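Local coordinates for Low molecular weight phosphotyrosine phosphatase family protein (PDB 5GOT), which probably hydrolyses the phosphate ester of phosphotyrosine in proteins, as a bacterial low molecular weight protein tyrosine phosphatase, at residues M1-S15 against S28-E42. Numbering follows the deposited sequence.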
ATOM      1  N   MET A   1      14.946  -4.918  -9.298  1.00 52.95           N
ATOM      2  CA  MET A   1      13.539  -4.591  -9.103  1.00 43.50           C
ATOM      3  C   MET A   1      13.158  -4.540  -7.628  1.00 41.47           C
ATOM      4  O   MET A   1      13.142  -5.564  -6.944  1.00 41.30           O
ATOM      5  CB  MET A   1      12.655  -5.602  -9.819  1.00 47.17           C
ATOM      6  CG  MET A   1      11.179  -5.386  -9.593  1.00 38.93           C
ATOM      7  SD  MET A   1      10.341  -4.873 -11.100  1.00 52.14           S
ATOM      8  CE  MET A   1      10.468  -6.367 -12.090  1.00 50.73           C
ATOM      9  N   LYS A   2      12.842  -3.344  -7.143  1.00 38.48           N
ATOM     10  CA  LYS A   2      12.360  -3.203  -5.777  1.00 35.24           C
ATOM     11  C   LYS A   2      10.950  -3.774  -5.663  1.00 31.48           C
ATOM     12  O   LYS A   2      10.131  -3.625  -6.572  1.00 33.87           O
ATOM     13  CB  LYS A   2      12.391  -1.733  -5.362  1.00 33.98           C
ATOM     14  CG  LYS A   2      13.804  -1.133  -5.372  1.00 38.41           C
ATOM     15  CD  LYS A   2      13.793   0.338  -4.955  1.00 38.91           C
ATOM     16  CE  LYS A   2      15.181   0.824  -4.509  1.00 43.82           C
ATOM     17  NZ  LYS A   2      16.190   0.790  -5.611  1.00 49.68           N
ATOM     18  N   LYS A   3      10.686  -4.460  -4.550  1.00 30.02           N
ATOM     19  CA  LYS A   3       9.414  -5.126  -4.288  1.00 29.26           C
ATOM     20  C   LYS A   3       8.744  -4.442  -3.100  1.00 28.26           C
ATOM     21  O   LYS A   3       9.270  -4.462  -1.983  1.00 26.56           O
ATOM     22  CB  LYS A   3       9.617  -6.622  -4.012  1.00 28.96           C
ATOM     23  CG  LYS A   3      10.426  -7.357  -5.075  1.00 32.59           C
ATOM     24  CD  LYS A   3      11.153  -8.568  -4.464  1.00 37.93           C
ATOM     25  CE  LYS A   3      12.364  -8.986  -5.286  1.00 43.09           C
ATOM     26  NZ  LYS A   3      11.974  -9.800  -6.478  1.00 44.74           N
ATOM     27  N   VAL A   4       7.591  -3.837  -3.337  1.00 26.03           N
ATOM     28  CA  VAL A   4       6.928  -3.019  -2.331  1.00 24.60           C
ATOM     29  C   VAL A   4       5.570  -3.626  -2.017  1.00 23.06           C
ATOM     30  O   VAL A   4       4.839  -4.025  -2.928  1.00 26.50           O
ATOM     31  CB  VAL A   4       6.780  -1.567  -2.818  1.00 26.60           C
ATOM     32  CG1 VAL A   4       5.932  -0.772  -1.835  1.00 23.01           C
ATOM     33  CG2 VAL A   4       8.155  -0.934  -3.009  1.00 24.45           C
ATOM     34  N   CYS A   5       5.230  -3.693  -0.729  1.00 22.25           N
ATOM     35  CA  CYS A   5       3.935  -4.201  -0.284  1.00 22.93           C
ATOM     36  C   CYS A   5       3.309  -3.224   0.702  1.00 22.61           C
ATOM     37  O   CYS A   5       3.842  -3.029   1.795  1.00 20.70           O
ATOM     38  CB  CYS A   5       4.085  -5.567   0.380  1.00 23.82           C
ATOM     39  SG  CYS A   5       2.499  -6.332   0.790  1.00 24.57           S
ATOM     40  N   PHE A   6       2.170  -2.637   0.336  1.00 21.43           N
ATOM     41  CA  PHE A   6       1.423  -1.784   1.257  1.00 20.19           C
ATOM     42  C   PHE A   6       0.493  -2.637   2.096  1.00 20.06           C
ATOM     43  O   PHE A   6      -0.081  -3.608   1.609  1.00 21.95           O
ATOM     44  CB  PHE A   6       0.610  -0.725   0.510  1.00 21.19           C
ATOM     45  CG  PHE A   6       1.447   0.164  -0.360  1.00 22.34           C
ATOM     46  CD1 PHE A   6       2.139   1.239   0.183  1.00 15.80           C
ATOM     47  CD2 PHE A   6       1.561  -0.091  -1.718  1.00 18.52           C
ATOM     48  CE1 PHE A   6       2.921   2.040  -0.619  1.00 18.41           C
ATOM     49  CE2 PHE A   6       2.335   0.707  -2.526  1.00 18.50           C
ATOM     50  CZ  PHE A   6       3.013   1.780  -1.976  1.00 19.52           C
ATOM     51  N   VAL A   7       0.346  -2.280   3.364  1.00 19.90           N
ATOM     52  CA  VAL A   7      -0.351  -3.136   4.311  1.00 21.34           C
ATOM     53  C   VAL A   7      -1.299  -2.299   5.155  1.00 20.48           C
ATOM     54  O   VAL A   7      -0.939  -1.201   5.600  1.00 19.95           O
ATOM     55  CB  VAL A   7       0.642  -3.902   5.218  1.00 22.71           C
ATOM     56  CG1 VAL A   7      -0.121  -4.744   6.194  1.00 18.15           C
ATOM     57  CG2 VAL A   7       1.596  -4.770   4.394  1.00 19.46           C
ATOM     58  N   CYS A   8      -2.515  -2.802   5.362  1.00 20.16           N
ATOM     59  CA  CYS A   8      -3.419  -2.257   6.378  1.00 23.50           C
ATOM     60  C   CYS A   8      -4.115  -3.439   7.055  1.00 22.07           C
ATOM     61  O   CYS A   8      -3.720  -4.592   6.875  1.00 22.54           O
ATOM     62  CB  CYS A   8      -4.399  -1.232   5.785  1.00 19.25           C
ATOM     63  SG  CYS A   8      -5.661  -1.903   4.616  1.00 20.77           S
ATOM     64  N   LEU A   9      -5.123  -3.153   7.883  1.00 21.82           N
ATOM     65  CA  LEU A   9      -5.722  -4.206   8.700  1.00 23.69           C
ATOM     66  C   LEU A   9      -6.443  -5.243   7.835  1.00 28.61           C
ATOM     67  O   LEU A   9      -6.271  -6.458   8.024  1.00 23.79           O
ATOM     68  CB  LEU A   9      -6.687  -3.588   9.717  1.00 22.10           C
ATOM     69  CG  LEU A   9      -7.602  -4.573  10.462  1.00 26.08           C
ATOM     70  CD1 LEU A   9      -6.819  -5.394  11.456  1.00 27.09           C
ATOM     71  CD2 LEU A   9      -8.742  -3.836  11.153  1.00 25.17           C
ATOM     72  N   GLY A  10      -7.252  -4.783   6.880  1.00 23.89           N
ATOM     73  CA  GLY A  10      -8.080  -5.687   6.103  1.00 22.38           C
ATOM     74  C   GLY A  10      -7.779  -5.775   4.621  1.00 24.20           C
ATOM     75  O   GLY A  10      -8.347  -6.637   3.944  1.00 25.75           O
ATOM     76  N   ASN A  11      -6.909  -4.901   4.089  1.00 21.63           N
ATOM     77  CA  ASN A  11      -6.500  -4.971   2.678  1.00 21.93           C
ATOM     78  C   ASN A  11      -7.713  -4.866   1.743  1.00 21.44           C
ATOM     79  O   ASN A  11      -7.791  -5.540   0.715  1.00 21.25           O
ATOM     80  CB  ASN A  11      -5.700  -6.264   2.404  1.00 24.02           C
ATOM     81  CG  ASN A  11      -5.053  -6.314   1.011  1.00 24.08           C
ATOM     82  OD1 ASN A  11      -5.013  -7.385   0.378  1.00 24.16           O
ATOM     83  ND2 ASN A  11      -4.506  -5.182   0.545  1.00 21.31           N
ATOM     84  N   ILE A  12      -8.674  -4.017   2.105  1.00 23.53           N
ATOM     85  CA  ILE A  12      -9.756  -3.677   1.184  1.00 24.12           C
ATOM     86  C   ILE A  12      -9.947  -2.180   1.016  1.00 22.80           C
ATOM     87  O   ILE A  12     -10.554  -1.767   0.015  1.00 21.89           O
ATOM     88  CB  ILE A  12     -11.095  -4.346   1.594  1.00 24.45           C
ATOM     89  CG1 ILE A  12     -11.630  -3.816   2.932  1.00 24.32           C
ATOM     90  CG2 ILE A  12     -10.989  -5.879   1.619  1.00 21.60           C
ATOM     91  CD1 ILE A  12     -13.047  -4.361   3.245  1.00 27.15           C
ATOM     92  N   CYS A  13      -9.395  -1.331   1.902  1.00 23.45           N
ATOM     93  CA  CYS A  13      -9.564   0.119   1.810  1.00 22.37           C
ATOM     94  C   CYS A  13      -8.246   0.792   1.476  1.00 21.12           C
ATOM     95  O   CYS A  13      -7.977   1.078   0.293  1.00 19.06           O
ATOM     96  CB  CYS A  13     -10.156   0.666   3.117  1.00 20.08           C
ATOM     97  SG  CYS A  13     -11.920   0.230   3.408  1.00 25.90           S
ATOM     98  N   ARG A  14      -7.395   1.104   2.462  1.00 19.21           N
ATOM     99  CA  ARG A  14      -6.250   1.984   2.225  1.00 23.16           C
ATOM    100  C   ARG A  14      -5.144   1.282   1.443  1.00 19.86           C
ATOM    101  O   ARG A  14      -4.608   1.843   0.475  1.00 19.32           O
ATOM    102  CB  ARG A  14      -5.701   2.510   3.555  1.00 19.32           C
ATOM    103  CG  ARG A  14      -6.475   3.665   4.155  1.00 20.87           C
ATOM    104  CD  ARG A  14      -5.970   4.008   5.553  1.00 22.53           C
ATOM    105  NE  ARG A  14      -6.055   2.842   6.424  1.00 23.91           N
ATOM    106  CZ  ARG A  14      -5.736   2.847   7.713  1.00 23.50           C
ATOM    107  NH1 ARG A  14      -5.305   3.957   8.284  1.00 22.88           N
ATOM    108  NH2 ARG A  14      -5.852   1.730   8.425  1.00 26.44           N
ATOM    109  N   SER A  15      -4.771   0.061   1.847  1.00 17.44           N
ATOM    110  CA  SER A  15      -3.593  -0.518   1.210  1.00 20.55           C
ATOM    111  C   SER A  15      -3.829  -0.862  -0.262  1.00 21.70           C
ATOM    112  O   SER A  15      -2.913  -0.651  -1.071  1.00 21.68           O
ATOM    113  CB  SER A  15      -3.080  -1.753   1.970  1.00 23.71           C
ATOM    114  OG  SER A  15      -4.081  -2.735   2.167  1.00 21.34           O
ATOM    115  N   SER A  28       5.689  -1.381 -13.958  1.00 47.88           N
ATOM    116  CA  SER A  28       5.877  -2.763 -13.532  1.00 48.41           C
ATOM    117  C   SER A  28       7.290  -3.285 -13.798  1.00 46.29           C
ATOM    118  O   SER A  28       7.720  -4.249 -13.155  1.00 46.89           O
ATOM    119  CB  SER A  28       4.833  -3.626 -14.247  1.00 47.52           C
ATOM    120  OG  SER A  28       5.144  -5.001 -14.161  1.00 56.81           O
ATOM    121  N   ASP A  29       8.027  -2.659 -14.715  1.00 49.53           N
ATOM    122  CA  ASP A  29       9.363  -3.121 -15.066  1.00 50.11           C
ATOM    123  C   ASP A  29      10.423  -2.661 -14.076  1.00 51.05           C
ATOM    124  O   ASP A  29      11.501  -3.265 -14.017  1.00 48.78           O
ATOM    125  CB  ASP A  29       9.729  -2.639 -16.476  1.00 54.60           C
ATOM    126  CG  ASP A  29       8.816  -3.221 -17.554  1.00 55.04           C
ATOM    127  OD1 ASP A  29       8.529  -4.436 -17.506  1.00 60.21           O
ATOM    128  OD2 ASP A  29       8.383  -2.460 -18.450  1.00 58.54           O
ATOM    129  N   VAL A  30      10.148  -1.621 -13.297  1.00 45.75           N
ATOM    130  CA  VAL A  30      11.130  -1.109 -12.351  1.00 44.16           C
ATOM    131  C   VAL A  30      10.671  -1.199 -10.895  1.00 40.43           C
ATOM    132  O   VAL A  30      11.517  -1.122  -9.988  1.00 41.32           O
ATOM    133  CB  VAL A  30      11.537   0.338 -12.713  1.00 45.71           C
ATOM    134  CG1 VAL A  30      10.462   1.319 -12.337  1.00 41.65           C
ATOM    135  CG2 VAL A  30      12.877   0.714 -12.094  1.00 44.05           C
ATOM    136  N   MET A  31       9.382  -1.410 -10.615  1.00 38.29           N
ATOM    137  CA  MET A  31       8.939  -1.653  -9.244  1.00 36.18           C
ATOM    138  C   MET A  31       7.806  -2.668  -9.228  1.00 36.47           C
ATOM    139  O   MET A  31       6.856  -2.569 -10.013  1.00 38.11           O
ATOM    140  CB  MET A  31       8.497  -0.353  -8.560  1.00 32.82           C
ATOM    141  CG  MET A  31       8.292  -0.495  -7.057  1.00 33.40           C
ATOM    142  SD  MET A  31       7.636   0.993  -6.271  1.00 30.63           S
ATOM    143  CE  MET A  31       8.973   2.157  -6.508  1.00 27.32           C
ATOM    144  N   MET A  32       7.906  -3.644  -8.334  1.00 31.61           N
ATOM    145  CA  MET A  32       6.873  -4.651  -8.158  1.00 31.81           C
ATOM    146  C   MET A  32       6.064  -4.288  -6.920  1.00 30.23           C
ATOM    147  O   MET A  32       6.633  -4.083  -5.842  1.00 31.44           O
ATOM    148  CB  MET A  32       7.498  -6.043  -8.032  1.00 34.72           C
ATOM    149  CG  MET A  32       6.513  -7.205  -7.941  1.00 36.59           C
ATOM    150  SD  MET A  32       6.214  -7.734  -6.240  1.00 48.49           S
ATOM    151  CE  MET A  32       5.843  -9.470  -6.467  1.00 43.29           C
ATOM    152  N   ILE A  33       4.747  -4.173  -7.079  1.00 31.57           N
ATOM    153  CA  ILE A  33       3.888  -3.554  -6.071  1.00 25.69           C
ATOM    154  C   ILE A  33       2.704  -4.466  -5.808  1.00 26.29           C
ATOM    155  O   ILE A  33       2.029  -4.898  -6.749  1.00 25.40           O
ATOM    156  CB  ILE A  33       3.410  -2.159  -6.512  1.00 27.17           C
ATOM    157  CG1 ILE A  33       4.602  -1.247  -6.786  1.00 26.93           C
ATOM    158  CG2 ILE A  33       2.554  -1.530  -5.433  1.00 26.08           C
ATOM    159  CD1 ILE A  33       4.258  -0.069  -7.649  1.00 28.43           C
ATOM    160  N   GLU A  34       2.472  -4.777  -4.534  1.00 24.71           N
ATOM    161  CA  GLU A  34       1.343  -5.582  -4.088  1.00 26.00           C
ATOM    162  C   GLU A  34       0.828  -4.981  -2.785  1.00 26.37           C
ATOM    163  O   GLU A  34       1.367  -3.988  -2.287  1.00 23.33           O
ATOM    164  CB  GLU A  34       1.734  -7.054  -3.924  1.00 24.84           C
ATOM    165  CG  GLU A  34       2.022  -7.742  -5.261  1.00 27.55           C
ATOM    166  CD  GLU A  34       2.023  -9.253  -5.155  1.00 35.89           C
ATOM    167  OE1 GLU A  34       2.661  -9.921  -5.999  1.00 36.83           O
ATOM    168  OE2 GLU A  34       1.396  -9.773  -4.210  1.00 35.27           O
ATOM    169  N   SER A  35      -0.234  -5.570  -2.236  1.00 24.10           N
ATOM    170  CA  SER A  35      -0.761  -5.142  -0.947  1.00 24.91           C
ATOM    171  C   SER A  35      -1.277  -6.348  -0.174  1.00 23.52           C
ATOM    172  O   SER A  35      -1.606  -7.391  -0.749  1.00 26.93           O
ATOM    173  CB  SER A  35      -1.865  -4.073  -1.096  1.00 24.00           C
ATOM    174  OG  SER A  35      -2.998  -4.561  -1.820  1.00 24.13           O
ATOM    175  N   ARG A  36      -1.331  -6.198   1.149  1.00 24.13           N
ATOM    176  CA  ARG A  36      -1.726  -7.289   2.030  1.00 23.99           C
ATOM    177  C   ARG A  36      -2.436  -6.742   3.258  1.00 21.17           C
ATOM    178  O   ARG A  36      -2.420  -5.534   3.536  1.00 23.81           O
ATOM    179  CB  ARG A  36      -0.517  -8.116   2.495  1.00 23.64           C
ATOM    180  CG  ARG A  36       0.242  -8.832   1.408  1.00 27.21           C
ATOM    181  CD  ARG A  36      -0.416 -10.142   0.977  1.00 27.77           C
ATOM    182  NE  ARG A  36       0.504 -10.854   0.100  1.00 29.70           N
ATOM    183  CZ  ARG A  36       0.649 -10.588  -1.193  1.00 30.94           C
ATOM    184  NH1 ARG A  36      -0.092  -9.644  -1.770  1.00 29.05           N
ATOM    185  NH2 ARG A  36       1.536 -11.265  -1.910  1.00 29.78           N
ATOM    186  N   ALA A  37      -3.015  -7.663   4.025  1.00 19.31           N
ATOM    187  CA  ALA A  37      -3.672  -7.384   5.294  1.00 23.94           C
ATOM    188  C   ALA A  37      -2.835  -7.925   6.445  1.00 24.42           C
ATOM    189  O   ALA A  37      -2.172  -8.952   6.309  1.00 23.97           O
ATOM    190  CB  ALA A  37      -5.060  -8.032   5.359  1.00 23.65           C
ATOM    191  N   THR A  38      -2.891  -7.252   7.601  1.00 22.81           N
ATOM    192  CA  THR A  38      -2.289  -7.874   8.782  1.00 25.13           C
ATOM    193  C   THR A  38      -3.166  -8.993   9.330  1.00 28.88           C
ATOM    194  O   THR A  38      -2.647  -9.947   9.920  1.00 26.65           O
ATOM    195  CB  THR A  38      -2.018  -6.850   9.894  1.00 24.09           C
ATOM    196  OG1 THR A  38      -3.254  -6.305  10.370  1.00 24.84           O
ATOM    197  CG2 THR A  38      -1.144  -5.722   9.385  1.00 22.72           C
ATOM    198  N   SER A  39      -4.483  -8.899   9.141  1.00 28.22           N
ATOM    199  CA  SER A  39      -5.445  -9.836   9.713  1.00 28.01           C
ATOM    200  C   SER A  39      -6.077 -10.713   8.641  1.00 30.74           C
ATOM    201  O   SER A  39      -5.877 -10.518   7.439  1.00 27.65           O
ATOM    202  CB  SER A  39      -6.560  -9.098  10.445  1.00 29.50           C
ATOM    203  OG  SER A  39      -7.510  -8.632   9.498  1.00 28.18           O
ATOM    204  N   ASP A  40      -6.874 -11.674   9.138  1.00 28.71           N
ATOM    205  CA  ASP A  40      -7.803 -12.558   8.442  1.00 35.53           C
ATOM    206  C   ASP A  40      -9.127 -11.909   8.104  1.00 32.28           C
ATOM    207  O   ASP A  40      -9.906 -12.500   7.350  1.00 31.36           O
ATOM    208  CB  ASP A  40      -8.151 -13.755   9.335  1.00 31.38           C
ATOM    209  CG  ASP A  40      -7.536 -15.003   8.868  1.00 42.16           C
ATOM    210  OD1 ASP A  40      -6.852 -14.951   7.821  1.00 47.46           O
ATOM    211  OD2 ASP A  40      -7.732 -16.046   9.533  1.00 49.07           O
ATOM    212  N   TRP A  41      -9.416 -10.750   8.689  1.00 28.29           N
ATOM    213  CA  TRP A  41     -10.791 -10.351   8.947  1.00 32.96           C
ATOM    214  C   TRP A  41     -11.587 -10.034   7.685  1.00 32.04           C
ATOM    215  O   TRP A  41     -12.813  -9.942   7.764  1.00 32.76           O
ATOM    216  CB  TRP A  41     -10.789  -9.161   9.904  1.00 30.75           C
ATOM    217  CG  TRP A  41     -10.148  -9.481  11.233  1.00 31.99           C
ATOM    218  CD1 TRP A  41      -9.621 -10.684  11.628  1.00 31.00           C
ATOM    219  CD2 TRP A  41      -9.985  -8.592  12.343  1.00 34.03           C
ATOM    220  NE1 TRP A  41      -9.146 -10.594  12.910  1.00 31.27           N
ATOM    221  CE2 TRP A  41      -9.350  -9.320  13.372  1.00 32.78           C
ATOM    222  CE3 TRP A  41     -10.306  -7.246  12.565  1.00 31.88           C
ATOM    223  CZ2 TRP A  41      -9.035  -8.751  14.603  1.00 30.74           C
ATOM    224  CZ3 TRP A  41      -9.999  -6.684  13.792  1.00 31.30           C
ATOM    225  CH2 TRP A  41      -9.365  -7.434  14.794  1.00 29.75           C
ATOM    226  N   GLU A  42     -10.934  -9.869   6.533  1.00 28.45           N
ATOM    227  CA  GLU A  42     -11.633  -9.566   5.290  1.00 27.03           C
ATOM    228  C   GLU A  42     -11.178 -10.485   4.165  1.00 29.44           C
ATOM    229  O   GLU A  42     -11.417 -10.179   2.989  1.00 28.25           O
ATOM    230  CB  GLU A  42     -11.420  -8.097   4.897  1.00 27.61           C
ATOM    231  CG  GLU A  42     -11.982  -7.079   5.903  1.00 23.31           C
ATOM    232  CD  GLU A  42     -13.504  -6.964   5.832  1.00 28.99           C
ATOM    233  OE1 GLU A  42     -14.083  -7.540   4.888  1.00 27.52           O
ATOM    234  OE2 GLU A  42     -14.121  -6.293   6.699  1.00 28.74           O
TER
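Residues Cys8 to Ser15 match the CX5R(S/T) signature of this family's phosphate-binding loop (P-loop), and probably form it here; they leave the end of strand 2-8, which pairs in parallel with edge strand 31-37. The two strands are joined through helix 14-23 in a beta-alpha-beta crossover. Seven backbone hydrogen bonds alternate along the pair, from Met32 N to Lys2 O through to Thr38 N to Cys8 O. Beside them, on the face shared with helix 14-23, Ile33 CG2 meets the Phe6 ring at its edge, 3.7 Å from CE2. On the other face Cys5 SG, anti to its own N (chi1 -174°), lies 3.4 Å from Arg36 CG, while Arg36 NH1 and NH2 both donate to Glu34 OE2, near the guanidinium plane, in a salt bridge, and NE reaches Asp75. Beyond the strands Leu9 O takes both the N and the OG of Ser39, the hydroxyl arriving from above the carbonyl plane, and Leu9 CD1 sits over one face of Trp41. Asn11 ND2 donates in the amide plane, 3.0 Å to Ser15 OG and 2.9 Å to Ser35 OG, which also bonds Glu19. With Lys66 and Lys69 at OD1, these bonds hold the amide's rotation, and Asn11 CB packs 3.5 Å from Ala37 CB.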